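Local coordinates for amidase, hydantoinase/carbamoylase family (Burkholderia vietnamiensis, PDB 5I4M), which probably hydrolyses N-carbamoyl-L-amino acids to the free amino acids, as a two-zinc amidase of the peptidase M20 family, at residues A96-T101 with P140-I145; G111-G116 with I406-P411; T229-Q234 with A347-D352; Y237-T242 with T338-I343. All blocks are in the same frame, centred on the assembly; numbering follows the deposited sequence.

Contact 1: residues A96-T101 with P140-I145; sequences AAPVVT and PVEVVI
Glu142 lies beside Val100 in parallel pairing, both side chains on the same face of the sheet, and its long chain passes obliquely across Pro98. Its CB packs on Val100 CG1 at 4.0 Å. With CG anti to the carbonyl carbon (chi1 -66°), that methylene reaches Pro98 CB, 3.9 Å away, and beyond it the extended chain brings CD and OE1 close to Pro98 CB and CG, OE1 lying 3.8 Å from Pro98 CG, while OE2 stays near Val100 CG1. Salt bridges from Arg202 and Arg88 to OE1 probably offset the cost of burying this carboxylate. Beneath the side chains the backbones form a regular ladder: Val99 N to Pro140 O (2.9 Å), Glu142 N to Val99 O, Thr101 N to Glu142 O, and Val144 N to Thr101 O (2.8 Å). Before the ladder starts, the small Ala96 packs its CB 3.7 Å from Pro140 CD. On the other face Thr101 CG2 comes 3.7 Å from Glu142 O, and Thr101 OG1 is hydrogen-bonded to Phe208 O. Beta-branched residues suit such extended backbone. Helix 117-132 connects the two parallel strands, making this a beta-alpha-beta unit of the zinc-binding catalytic domain.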
loop_
_atom_site.group_PDB
_atom_site.type_symbol
_atom_site.label_atom_id
_atom_site.label_comp_id
_atom_site.label_asym_id
_atom_site.label_seq_id
_atom_site.Cartn_x
_atom_site.Cartn_y
_atom_site.Cartn_z
ATOM N N ALA A 96 -13.910 -16.986 -45.911
ATOM C CA ALA A 96 -15.037 -16.320 -45.273
ATOM C C ALA A 96 -14.598 -15.701 -43.953
ATOM O O ALA A 96 -13.688 -16.196 -43.279
ATOM C CB ALA A 96 -16.187 -17.302 -45.044
ATOM N N ALA A 97 -15.239 -14.594 -43.601
ATOM C CA ALA A 97 -14.972 -13.960 -42.324
ATOM C C ALA A 97 -15.450 -14.865 -41.191
ATOM O O ALA A 97 -16.486 -15.528 -41.320
ATOM C CB ALA A 97 -15.665 -12.598 -42.245
ATOM N N PRO A 98 -14.718 -14.935 -40.086
ATOM C CA PRO A 98 -15.065 -15.893 -39.036
ATOM C C PRO A 98 -16.160 -15.381 -38.118
ATOM O O PRO A 98 -16.366 -14.177 -37.957
ATOM C CB PRO A 98 -13.749 -16.050 -38.262
ATOM C CG PRO A 98 -13.098 -14.693 -38.400
ATOM C CD PRO A 98 -13.440 -14.251 -39.814
ATOM N N VAL A 99 -16.873 -16.328 -37.518
ATOM C CA VAL A 99 -17.690 -16.057 -36.344
ATOM C C VAL A 99 -16.827 -16.383 -35.137
ATOM O O VAL A 99 -16.329 -17.505 -35.012
ATOM C CB VAL A 99 -18.982 -16.885 -36.348
ATOM C CG1 VAL A 99 -19.724 -16.691 -35.040
ATOM C CG2 VAL A 99 -19.859 -16.472 -37.529
ATOM N N VAL A 100 -16.608 -15.402 -34.271
ATOM C CA VAL A 100 -15.623 -15.588 -33.214
ATOM C C VAL A 100 -16.312 -15.574 -31.861
ATOM O O VAL A 100 -17.376 -14.977 -31.673
ATOM C CB VAL A 100 -14.493 -14.541 -33.249
ATOM C CG1 VAL A 100 -13.934 -14.398 -34.674
ATOM C CG2 VAL A 100 -14.976 -13.227 -32.712
ATOM N N THR A 101 -15.692 -16.266 -30.916
ATOM C CA THR A 101 -16.096 -16.207 -29.528
ATOM C C THR A 101 -14.827 -16.188 -28.700
ATOM O O THR A 101 -13.724 -16.376 -29.214
ATOM C CB THR A 101 -16.984 -17.396 -29.137
ATOM O OG1 THR A 101 -17.581 -17.145 -27.863
ATOM C CG2 THR A 101 -16.157 -18.680 -29.056
ATOM N N PRO A 140 -15.712 -19.883 -41.082
ATOM C CA PRO A 140 -14.853 -20.437 -40.039
ATOM C C PRO A 140 -15.313 -19.940 -38.678
ATOM O O PRO A 140 -15.982 -18.911 -38.555
ATOM C CB PRO A 140 -13.461 -19.899 -40.395
ATOM C CG PRO A 140 -13.731 -18.657 -41.187
ATOM C CD PRO A 140 -14.982 -18.958 -41.966
ATOM N N VAL A 141 -14.955 -20.700 -37.651
ATOM C CA VAL A 141 -15.271 -20.372 -36.268
ATOM C C VAL A 141 -13.959 -20.237 -35.513
ATOM O O VAL A 141 -13.030 -21.020 -35.732
ATOM C CB VAL A 141 -16.178 -21.454 -35.642
ATOM C CG1 VAL A 141 -16.217 -21.324 -34.132
ATOM C CG2 VAL A 141 -17.596 -21.381 -36.242
ATOM N N GLU A 142 -13.859 -19.223 -34.654
ATOM C CA GLU A 142 -12.639 -19.024 -33.883
ATOM C C GLU A 142 -12.957 -18.844 -32.408
ATOM O O GLU A 142 -13.983 -18.266 -32.049
ATOM C CB GLU A 142 -11.858 -17.786 -34.374
ATOM C CG GLU A 142 -11.307 -17.910 -35.786
ATOM C CD GLU A 142 -10.432 -16.727 -36.177
ATOM O OE1 GLU A 142 -10.020 -16.648 -37.349
ATOM O OE2 GLU A 142 -10.163 -15.870 -35.313
ATOM N N VAL A 143 -12.065 -19.346 -31.549
ATOM C CA VAL A 143 -12.060 -19.040 -30.119
ATOM C C VAL A 143 -10.830 -18.193 -29.835
ATOM O O VAL A 143 -9.731 -18.526 -30.292
ATOM C CB VAL A 143 -12.041 -20.318 -29.261
ATOM C CG1 VAL A 143 -12.206 -19.972 -27.781
ATOM C CG2 VAL A 143 -13.113 -21.273 -29.727
ATOM N N VAL A 144 -11.005 -17.106 -29.081
ATOM C CA VAL A 144 -9.936 -16.146 -28.843
ATOM C C VAL A 144 -9.657 -16.063 -27.349
ATOM O O VAL A 144 -10.587 -16.084 -26.532
ATOM C CB VAL A 144 -10.291 -14.752 -29.413
ATOM C CG1 VAL A 144 -9.115 -13.796 -29.266
ATOM C CG2 VAL A 144 -10.679 -14.860 -30.898
ATOM N N ILE A 145 -8.369 -15.990 -26.995
ATOM C CA ILE A 145 -7.942 -15.494 -25.690
ATOM C C ILE A 145 -7.447 -14.067 -25.880
ATOM O O ILE A 145 -6.473 -13.836 -26.607
ATOM C CB ILE A 145 -6.837 -16.363 -25.070
ATOM C CG1 ILE A 145 -7.333 -17.792 -24.850
ATOM C CG2 ILE A 145 -6.381 -15.732 -23.742
ATOM C CD1 ILE A 145 -6.236 -18.793 -24.586
#

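Contact 2: residues G111-G116 with I406-P411; sequences GGRFDG and IEDATP. With ZN (zinc ion), chain C; ZN (zinc ion), chain D; 3PG (3-phosphoglyceric acid), chain E.
Glu407 reaches into the loop 111-116 and grips it by two backbone N-H groups. Its CG, anti to the backbone N (chi1 180°), starts the chain toward the loop. OE2 accepts from Phe114 N at 2.9 Å, nearly along the carboxylate C-O direction, and from Asp115 N at 2.8 Å on the syn side, 30° out of the carboxylate plane. Gly112 has no side chain, and Glu407 CD packs 3.7 Å from its CA. The other oxygen, OE1, bonds to Ser402 OG and, through a water, to Gly112 N. Holding the Asp115 backbone probably helps to position its carboxylate, which bridges the metals, OD1 to one zinc ion at 2.1 Å and OD2 to the other at 2.0 Å; the phosphate of 3-phosphoglyceric acid binds both. Beside this buried part, Ala409 CB stands over the centre of the Phe114 ring, 4.1 Å above it, a CH-pi contact. The partly exposed side is looser and wetter. There Arg113 NH2 makes a salt bridge to Asp408 OD1 whose hydrogen bond is weak (3.1 Å), and two waters link the arginine to Glu407 O and Asp408 OD1. Ile212 of strand 206-212 touches Phe114 and Glu407, and Ile414 of helix 411-429 packs on Phe114 and Ala409.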
loop_
_atom_site.group_PDB
_atom_site.type_symbol
_atom_site.label_atom_id
_atom_site.label_comp_id
_atom_site.label_asym_id
_atom_site.label_seq_id
_atom_site.Cartn_x
_atom_site.Cartn_y
_atom_site.Cartn_z
ATOM N N GLY A 111 -9.192 -13.593 -7.801
ATOM C CA GLY A 111 -10.045 -13.996 -8.897
ATOM C C GLY A 111 -10.827 -15.268 -8.620
ATOM O O GLY A 111 -10.479 -16.103 -7.780
ATOM N N GLY A 112 -11.910 -15.423 -9.377
ATOM C CA GLY A 112 -12.725 -16.614 -9.310
ATOM C C GLY A 112 -12.388 -17.587 -10.426
ATOM O O GLY A 112 -11.622 -17.292 -11.341
ATOM N N ARG A 113 -12.999 -18.765 -10.336
ATOM C CA ARG A 113 -12.757 -19.835 -11.294
ATOM C C ARG A 113 -13.561 -19.694 -12.579
ATOM O O ARG A 113 -13.437 -20.556 -13.457
ATOM C CB ARG A 113 -13.068 -21.187 -10.636
ATOM C CG ARG A 113 -12.071 -21.556 -9.523
ATOM C CD ARG A 113 -12.549 -22.728 -8.650
ATOM N NE ARG A 113 -13.785 -22.373 -7.962
ATOM C CZ ARG A 113 -14.871 -23.132 -7.911
ATOM N NH1 ARG A 113 -14.875 -24.336 -8.479
ATOM N NH2 ARG A 113 -15.950 -22.687 -7.273
ATOM N N PHE A 114 -14.365 -18.638 -12.730
ATOM C CA PHE A 114 -15.249 -18.554 -13.885
ATOM C C PHE A 114 -15.114 -17.266 -14.693
ATOM O O PHE A 114 -15.341 -17.276 -15.912
ATOM C CB PHE A 114 -16.696 -18.737 -13.421
ATOM C CG PHE A 114 -16.944 -20.061 -12.758
ATOM C CD1 PHE A 114 -17.208 -21.191 -13.522
ATOM C CD2 PHE A 114 -16.874 -20.188 -11.374
ATOM C CE1 PHE A 114 -17.415 -22.425 -12.921
ATOM C CE2 PHE A 114 -17.087 -21.421 -10.762
ATOM C CZ PHE A 114 -17.364 -22.537 -11.536
ATOM N N ASP A 115 -14.777 -16.150 -14.046
ATOM C CA ASP A 115 -14.668 -14.874 -14.758
ATOM C C ASP A 115 -13.669 -15.015 -15.898
ATOM O O ASP A 115 -12.526 -15.434 -15.685
ATOM C CB ASP A 115 -14.252 -13.785 -13.762
ATOM C CG ASP A 115 -14.025 -12.419 -14.393
ATOM O OD1 ASP A 115 -14.311 -12.206 -15.596
ATOM O OD2 ASP A 115 -13.580 -11.522 -13.626
ATOM N N GLY A 116 -14.125 -14.739 -17.119
ATOM C CA GLY A 116 -13.271 -14.871 -18.287
ATOM C C GLY A 116 -13.023 -16.287 -18.781
ATOM O O GLY A 116 -13.265 -16.596 -19.953
ATOM N N ILE A 406 -14.445 -16.858 -3.878
ATOM C CA ILE A 406 -15.610 -17.719 -3.711
ATOM C C ILE A 406 -16.589 -17.619 -4.872
ATOM O O ILE A 406 -17.663 -18.224 -4.808
ATOM C CB ILE A 406 -16.376 -17.413 -2.406
ATOM C CG1 ILE A 406 -17.015 -16.024 -2.482
ATOM C CG2 ILE A 406 -15.457 -17.556 -1.192
ATOM C CD1 ILE A 406 -17.855 -15.671 -1.283
ATOM N N GLU A 407 -16.251 -16.878 -5.922
ATOM C CA GLU A 407 -17.064 -16.833 -7.132
ATOM C C GLU A 407 -17.446 -18.243 -7.571
ATOM O O GLU A 407 -16.618 -19.160 -7.548
ATOM C CB GLU A 407 -16.262 -16.121 -8.226
ATOM C CG GLU A 407 -16.951 -15.983 -9.566
ATOM C CD GLU A 407 -15.980 -15.519 -10.617
ATOM O OE1 GLU A 407 -15.719 -14.293 -10.694
ATOM O OE2 GLU A 407 -15.440 -16.392 -11.335
ATOM N N ASP A 408 -18.713 -18.433 -7.944
ATOM C CA ASP A 408 -19.176 -19.792 -8.192
ATOM C C ASP A 408 -20.347 -19.805 -9.162
ATOM O O ASP A 408 -21.091 -18.827 -9.281
ATOM C CB ASP A 408 -19.574 -20.478 -6.881
ATOM C CG ASP A 408 -19.473 -21.997 -6.951
ATOM O OD1 ASP A 408 -18.922 -22.538 -7.943
ATOM O OD2 ASP A 408 -19.935 -22.648 -5.989
ATOM N N ALA A 409 -20.500 -20.939 -9.849
ATOM C CA ALA A 409 -21.617 -21.162 -10.762
ATOM C C ALA A 409 -22.001 -22.632 -10.693
ATOM O O ALA A 409 -21.171 -23.482 -10.371
ATOM C CB ALA A 409 -21.259 -20.777 -12.196
ATOM N N THR A 410 -23.261 -22.925 -10.978
ATOM C CA THR A 410 -23.674 -24.324 -10.956
ATOM C C THR A 410 -23.352 -25.000 -12.286
ATOM O O THR A 410 -23.303 -24.344 -13.329
ATOM C CB THR A 410 -25.170 -24.446 -10.704
ATOM O OG1 THR A 410 -25.875 -23.955 -11.852
ATOM C CG2 THR A 410 -25.571 -23.664 -9.467
ATOM N N PRO A 411 -23.152 -26.319 -12.276
ATOM C CA PRO A 411 -23.021 -27.043 -13.553
ATOM C C PRO A 411 -24.160 -26.772 -14.524
ATOM O O PRO A 411 -23.919 -26.618 -15.731
ATOM C CB PRO A 411 -22.979 -28.513 -13.103
ATOM C CG PRO A 411 -22.348 -28.447 -11.734
ATOM C CD PRO A 411 -22.849 -27.172 -11.110
HETATM ZN ZN ZN C . -14.308 -11.013 -17.356
HETATM ZN ZN ZN D . -12.835 -9.692 -14.036
HETATM C C1 3PG E . -14.087 -4.471 -15.495
HETATM O O1 3PG E . -13.656 -4.199 -14.360
HETATM O O2 3PG E . -15.293 -4.355 -15.806
HETATM C C2 3PG E . -13.102 -4.954 -16.520
HETATM O O3 3PG E . -13.628 -4.759 -17.845
HETATM C C3 3PG E . -12.866 -6.429 -16.290
HETATM O O1P 3PG E . -14.080 -7.144 -16.532
HETATM P P 3PG E . -14.221 -8.683 -15.991
HETATM O O2P 3PG E . -12.931 -9.382 -16.351
HETATM O O3P 3PG E . -14.397 -8.522 -14.487
HETATM O O4P 3PG E . -15.441 -9.225 -16.756
HETATM O O HOH W 1 -13.258 -13.126 -10.486
HETATM O O HOH W 2 -13.993 -19.397 -7.573
HETATM O O HOH W 3 -17.778 -25.160 -8.017
HETATM O O HOH W 4 -14.555 -10.055 -19.304
#

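Contact 3: residues T229-Q234 with A347-D352; sequences TDAQGQ and APIAFD. With 3PG (3-phosphoglyceric acid), chain E.
An antiparallel strand pair, formed where strands 225-242 and 337-350 run beside each other close to the ligand pocket, brings Ala231 against Ile349. These two form a hydrogen-bonded pair: Ala231 N donates to Ile349 O at 2.9 Å, and Ile349 N returns a bond to Ala231 O at 3.0 Å. Two residues further along, Phe351 N reaches Thr229 O in a straight bond (168° at the hydrogen), although the donor stands above the carbonyl plane. The Ala231 methyl touches both Ile349 CG2 and Phe351 CE2, each 4.0 Å from CB. Chi1 of Phe351 (-75°) sets CG beside the backbone N, anti to the carbonyl carbon; the ring lies obliquely by the backbone of 229-231. On the Asp230 and Ala350 face, OD2 of the aspartate comes 3.4 Å from Ala350 CB, while its OD1 accepts from Thr229 OG1 at 2.7 Å. Strand 370-375 pairs in parallel with the same long strand, bonding at Thr229, Asp230 and Gln232, in the sheet of the M20 fold that strand 390-395 shares. Past the ladder, Gly233, without a side chain, lets the proline ring of Pro348 pack on its backbone, CG lying 3.5 Å from Gly233 N. Next to it, Gln234 extends from the strand to the bound 3-phosphoglyceric acid, where its NE2 makes a weak 3.3 Å bond to carboxylate O2, and Tyr346 OH and Trp236 NE1 hold its amide.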
loop_
_atom_site.group_PDB
_atom_site.type_symbol
_atom_site.label_atom_id
_atom_site.label_comp_id
_atom_site.label_asym_id
_atom_site.label_seq_id
_atom_site.Cartn_x
_atom_site.Cartn_y
_atom_site.Cartn_z
ATOM N N THR A 229 -27.990 -7.039 -23.837
ATOM C CA THR A 229 -28.365 -6.072 -24.860
ATOM C C THR A 229 -27.444 -4.869 -24.915
ATOM O O THR A 229 -27.353 -4.227 -25.964
ATOM C CB THR A 229 -29.789 -5.561 -24.615
ATOM O OG1 THR A 229 -29.833 -4.902 -23.342
ATOM C CG2 THR A 229 -30.783 -6.717 -24.620
ATOM N N ASP A 230 -26.785 -4.547 -23.803
ATOM C CA ASP A 230 -25.974 -3.346 -23.662
ATOM C C ASP A 230 -24.864 -3.630 -22.662
ATOM O O ASP A 230 -24.910 -4.606 -21.912
ATOM C CB ASP A 230 -26.796 -2.153 -23.161
ATOM C CG ASP A 230 -27.952 -1.808 -24.070
ATOM O OD1 ASP A 230 -29.032 -2.427 -23.924
ATOM O OD2 ASP A 230 -27.791 -0.888 -24.906
ATOM N N ALA A 231 -23.873 -2.750 -22.646
ATOM C CA ALA A 231 -22.808 -2.789 -21.652
ATOM C C ALA A 231 -22.605 -1.366 -21.161
ATOM O O ALA A 231 -22.520 -0.445 -21.976
ATOM C CB ALA A 231 -21.509 -3.350 -22.238
ATOM N N GLN A 232 -22.566 -1.176 -19.844
ATOM C CA GLN A 232 -22.514 0.190 -19.354
ATOM C C GLN A 232 -21.138 0.792 -19.632
ATOM O O GLN A 232 -20.174 0.087 -19.924
ATOM C CB GLN A 232 -22.847 0.243 -17.863
ATOM C CG GLN A 232 -21.748 -0.238 -16.942
ATOM C CD GLN A 232 -22.101 0.010 -15.483
ATOM O OE1 GLN A 232 -22.873 0.920 -15.173
ATOM N NE2 GLN A 232 -21.556 -0.805 -14.592
ATOM N N GLY A 233 -21.059 2.127 -19.565
ATOM C CA GLY A 233 -19.802 2.810 -19.805
ATOM C C GLY A 233 -18.962 2.925 -18.542
ATOM O O GLY A 233 -19.463 2.755 -17.430
ATOM N N GLN A 234 -17.674 3.226 -18.731
ATOM C CA GLN A 234 -16.738 3.336 -17.619
ATOM C C GLN A 234 -15.782 4.500 -17.838
ATOM O O GLN A 234 -15.449 4.851 -18.974
ATOM C CB GLN A 234 -15.900 2.067 -17.440
ATOM C CG GLN A 234 -16.699 0.778 -17.351
ATOM C CD GLN A 234 -15.875 -0.345 -16.742
ATOM O OE1 GLN A 234 -15.285 -0.179 -15.683
ATOM N NE2 GLN A 234 -15.819 -1.486 -17.422
ATOM N N ALA A 347 -17.871 4.827 -23.848
ATOM C CA ALA A 347 -19.281 5.098 -23.676
ATOM C C ALA A 347 -20.053 3.789 -23.537
ATOM O O ALA A 347 -19.612 2.745 -24.032
ATOM C CB ALA A 347 -19.809 5.886 -24.866
ATOM N N PRO A 348 -21.205 3.818 -22.865
ATOM C CA PRO A 348 -22.123 2.672 -22.921
ATOM C C PRO A 348 -22.364 2.281 -24.369
ATOM O O PRO A 348 -22.402 3.132 -25.269
ATOM C CB PRO A 348 -23.406 3.205 -22.272
ATOM C CG PRO A 348 -22.975 4.400 -21.464
ATOM C CD PRO A 348 -21.815 4.988 -22.210
ATOM N N ILE A 349 -22.510 0.992 -24.612
ATOM C CA ILE A 349 -22.620 0.514 -25.983
ATOM C C ILE A 349 -23.769 -0.476 -26.070
ATOM O O ILE A 349 -23.997 -1.264 -25.147
ATOM C CB ILE A 349 -21.287 -0.093 -26.478
ATOM C CG1 ILE A 349 -21.381 -0.485 -27.957
ATOM C CG2 ILE A 349 -20.861 -1.272 -25.622
ATOM C CD1 ILE A 349 -20.027 -0.552 -28.631
ATOM N N ALA A 350 -24.520 -0.393 -27.164
ATOM C CA ALA A 350 -25.606 -1.317 -27.448
ATOM C C ALA A 350 -25.078 -2.436 -28.332
ATOM O O ALA A 350 -24.356 -2.184 -29.303
ATOM C CB ALA A 350 -26.765 -0.588 -28.137
ATOM N N PHE A 351 -25.425 -3.668 -27.994
ATOM C CA PHE A 351 -24.956 -4.779 -28.800
ATOM C C PHE A 351 -25.834 -4.928 -30.039
ATOM O O PHE A 351 -26.911 -4.329 -30.147
ATOM C CB PHE A 351 -24.915 -6.054 -27.957
ATOM C CG PHE A 351 -23.752 -6.091 -26.995
ATOM C CD1 PHE A 351 -22.447 -6.022 -27.468
ATOM C CD2 PHE A 351 -23.963 -6.155 -25.622
ATOM C CE1 PHE A 351 -21.359 -6.037 -26.581
ATOM C CE2 PHE A 351 -22.885 -6.167 -24.735
ATOM C CZ PHE A 351 -21.591 -6.116 -25.214
ATOM N N ASP A 352 -25.344 -5.714 -31.000
ATOM C CA ASP A 352 -26.002 -5.822 -32.301
ATOM C C ASP A 352 -27.352 -6.521 -32.161
ATOM O O ASP A 352 -27.449 -7.568 -31.518
ATOM C CB ASP A 352 -25.109 -6.584 -33.281
ATOM C CG ASP A 352 -25.791 -6.832 -34.618
ATOM O OD1 ASP A 352 -25.758 -5.934 -35.496
ATOM O OD2 ASP A 352 -26.368 -7.924 -34.789
HETATM C C1 3PG E . -14.087 -4.471 -15.495
HETATM O O1 3PG E . -13.656 -4.199 -14.360
HETATM O O2 3PG E . -15.293 -4.355 -15.806
HETATM C C2 3PG E . -13.102 -4.954 -16.520
HETATM O O3 3PG E . -13.628 -4.759 -17.845
HETATM C C3 3PG E . -12.866 -6.429 -16.290
HETATM O O1P 3PG E . -14.080 -7.144 -16.532
HETATM P P 3PG E . -14.221 -8.683 -15.991
HETATM O O2P 3PG E . -12.931 -9.382 -16.351
HETATM O O3P 3PG E . -14.397 -8.522 -14.487
HETATM O O4P 3PG E . -15.441 -9.225 -16.756
HETATM O O HOH W 5 -28.999 -4.060 -28.286
#

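Contact 4: residues Y237-T242 with T338-I343; sequences YEITFT and TALEQI
Glu238 and Glu341 exchange two backbone hydrogen bonds, Glu238 N to Glu341 O and Glu341 N to Glu238 O, both 2.9 Å. Thr240 and Ala339 repeat the pattern, with Thr240 N to Ala339 O at 2.9 Å. The carboxylates of Glu238 and Glu341 rise on one face, their OE2 atoms 4.7 Å apart with a water between them, and Glu238 OE1 forms a salt bridge with Arg295 of the second subunit. Ile343 crosses the Glu238 side chain at about a right angle, its CG2 3.8 Å from Glu238 CG, so the acid's aliphatic part is packed while its tip stays polar. The other face lies toward helices 259-276 and 313-334. There Leu340 CG, anti to the backbone N (chi1 179°), meets Ile239 CG1 at 3.9 Å, and Leu340 CD2 touches the Tyr237 ring. Gln342 packs CB against that ring, whose hydroxyl is hydrogen-bonded to Asp320. At the far end Thr338 OG1 lies in the plane of the Phe241 ring at its edge, 3.3 Å from CE1. The chemistry implies a mainly apolar face toward the helices; on the other, Glu238 and Ile343 reach the second subunit, whose Arg295 probably offsets the charge of Glu238 and so lessens its repulsion with Glu341.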
loop_
_atom_site.group_PDB
_atom_site.type_symbol
_atom_site.label_atom_id
_atom_site.label_comp_id
_atom_site.label_asym_id
_atom_site.label_seq_id
_atom_site.Cartn_x
_atom_site.Cartn_y
_atom_site.Cartn_z
ATOM N N TYR A 237 -9.563 6.449 -13.439
ATOM C CA TYR A 237 -8.660 7.557 -13.154
ATOM C C TYR A 237 -7.484 7.075 -12.323
ATOM O O TYR A 237 -7.581 6.088 -11.591
ATOM C CB TYR A 237 -9.355 8.681 -12.368
ATOM C CG TYR A 237 -10.625 9.180 -12.987
ATOM C CD1 TYR A 237 -11.815 8.469 -12.850
ATOM C CD2 TYR A 237 -10.648 10.370 -13.696
ATOM C CE1 TYR A 237 -12.985 8.926 -13.415
ATOM C CE2 TYR A 237 -11.824 10.841 -14.258
ATOM C CZ TYR A 237 -12.986 10.111 -14.113
ATOM O OH TYR A 237 -14.157 10.568 -14.674
ATOM N N GLU A 238 -6.382 7.821 -12.427
ATOM C CA GLU A 238 -5.245 7.729 -11.525
ATOM C C GLU A 238 -5.004 9.109 -10.929
ATOM O O GLU A 238 -4.927 10.103 -11.661
ATOM C CB GLU A 238 -3.990 7.233 -12.257
ATOM C CG GLU A 238 -4.074 5.754 -12.661
ATOM C CD GLU A 238 -2.831 5.236 -13.374
ATOM O OE1 GLU A 238 -2.765 4.010 -13.623
ATOM O OE2 GLU A 238 -1.921 6.038 -13.676
ATOM N N ILE A 239 -4.904 9.176 -9.607
ATOM C CA ILE A 239 -4.711 10.443 -8.911
ATOM C C ILE A 239 -3.523 10.290 -7.975
ATOM O O ILE A 239 -3.453 9.320 -7.213
ATOM C CB ILE A 239 -5.962 10.858 -8.116
ATOM C CG1 ILE A 239 -7.136 11.089 -9.063
ATOM C CG2 ILE A 239 -5.684 12.138 -7.333
ATOM C CD1 ILE A 239 -8.469 11.305 -8.353
ATOM N N THR A 240 -2.588 11.232 -8.038
ATOM C CA THR A 240 -1.545 11.329 -7.024
ATOM C C THR A 240 -1.705 12.668 -6.318
ATOM O O THR A 240 -1.726 13.716 -6.972
ATOM C CB THR A 240 -0.146 11.202 -7.637
ATOM O OG1 THR A 240 0.007 9.904 -8.226
ATOM C CG2 THR A 240 0.922 11.388 -6.562
ATOM N N PHE A 241 -1.872 12.624 -4.998
ATOM C CA PHE A 241 -1.776 13.808 -4.153
ATOM C C PHE A 241 -0.352 13.914 -3.626
ATOM O O PHE A 241 0.211 12.924 -3.150
ATOM C CB PHE A 241 -2.719 13.718 -2.951
ATOM C CG PHE A 241 -4.139 14.103 -3.232
ATOM C CD1 PHE A 241 -4.444 15.110 -4.124
ATOM C CD2 PHE A 241 -5.169 13.477 -2.552
ATOM C CE1 PHE A 241 -5.770 15.475 -4.356
ATOM C CE2 PHE A 241 -6.485 13.830 -2.778
ATOM C CZ PHE A 241 -6.783 14.834 -3.687
ATOM N N THR A 242 0.214 15.115 -3.667
ATOM C CA THR A 242 1.506 15.365 -3.037
ATOM C C THR A 242 1.338 16.425 -1.958
ATOM O O THR A 242 0.847 17.527 -2.233
ATOM C CB THR A 242 2.550 15.795 -4.063
ATOM O OG1 THR A 242 2.653 14.793 -5.087
ATOM C CG2 THR A 242 3.907 15.951 -3.374
ATOM N N THR A 338 -2.095 18.186 -7.073
ATOM C CA THR A 338 -2.907 17.117 -7.644
ATOM C C THR A 338 -2.435 16.776 -9.043
ATOM O O THR A 338 -2.310 17.664 -9.894
ATOM C CB THR A 338 -4.382 17.497 -7.714
ATOM O OG1 THR A 338 -4.837 17.862 -6.410
ATOM C CG2 THR A 338 -5.197 16.314 -8.222
ATOM N N ALA A 339 -2.202 15.490 -9.282
ATOM C CA ALA A 339 -2.008 14.960 -10.626
ATOM C C ALA A 339 -3.175 14.017 -10.877
ATOM O O ALA A 339 -3.263 12.963 -10.248
ATOM C CB ALA A 339 -0.672 14.234 -10.750
ATOM N N LEU A 340 -4.093 14.406 -11.752
ATOM C CA LEU A 340 -5.279 13.604 -12.024
ATOM C C LEU A 340 -5.311 13.294 -13.511
ATOM O O LEU A 340 -5.239 14.210 -14.339
ATOM C CB LEU A 340 -6.560 14.338 -11.599
ATOM C CG LEU A 340 -7.904 13.642 -11.841
ATOM C CD1 LEU A 340 -8.945 14.181 -10.884
ATOM C CD2 LEU A 340 -8.412 13.831 -13.287
ATOM N N GLU A 341 -5.447 12.013 -13.847
ATOM C CA GLU A 341 -5.539 11.584 -15.236
ATOM C C GLU A 341 -6.693 10.612 -15.374
ATOM O O GLU A 341 -6.769 9.637 -14.627
ATOM C CB GLU A 341 -4.251 10.905 -15.724
ATOM C CG GLU A 341 -4.326 10.508 -17.200
ATOM C CD GLU A 341 -3.058 9.847 -17.730
ATOM O OE1 GLU A 341 -2.925 9.743 -18.968
ATOM O OE2 GLU A 341 -2.204 9.420 -16.922
ATOM N N GLN A 342 -7.588 10.872 -16.323
ATOM C CA GLN A 342 -8.527 9.834 -16.728
ATOM C C GLN A 342 -7.772 8.905 -17.669
ATOM O O GLN A 342 -7.372 9.315 -18.768
ATOM C CB GLN A 342 -9.753 10.449 -17.392
ATOM C CG GLN A 342 -10.746 9.434 -17.938
ATOM C CD GLN A 342 -11.969 10.112 -18.541
ATOM O OE1 GLN A 342 -12.853 10.565 -17.820
ATOM N NE2 GLN A 342 -11.994 10.232 -19.868
ATOM N N ILE A 343 -7.525 7.666 -17.231
ATOM C CA ILE A 343 -6.704 6.748 -18.014
ATOM C C ILE A 343 -7.530 5.821 -18.896
ATOM O O ILE A 343 -6.950 5.075 -19.700
ATOM C CB ILE A 343 -5.775 5.916 -17.111
ATOM C CG1 ILE A 343 -6.584 4.970 -16.223
ATOM C CG2 ILE A 343 -4.881 6.828 -16.258
ATOM C CD1 ILE A 343 -5.767 3.762 -15.749
HETATM O O HOH W 6 -1.564 8.775 -14.388
#

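Overall arrangement
Contacts 3 and 4 are two lengths of one antiparallel pairing, strands 225-242 and 337-350, with centres about 26 Å apart; the pairing leads from the pocket region out to the residues that meet the second subunit. Contact 2 holds the zinc ligand Asp115, and its centre is about 23 Å from that of contact 3. These two touch the same 3-phosphoglyceric acid from different parts of the chain, and His247 and Asn296 of the second subunit also bind it. Contact 1 belongs to the core of the metal-binding domain: the side chain of Thr101 is about 13 Å from a zinc ion. Contacts 1 and 4, about 39 Å apart between centres, lie on opposite sides of the chain's centre.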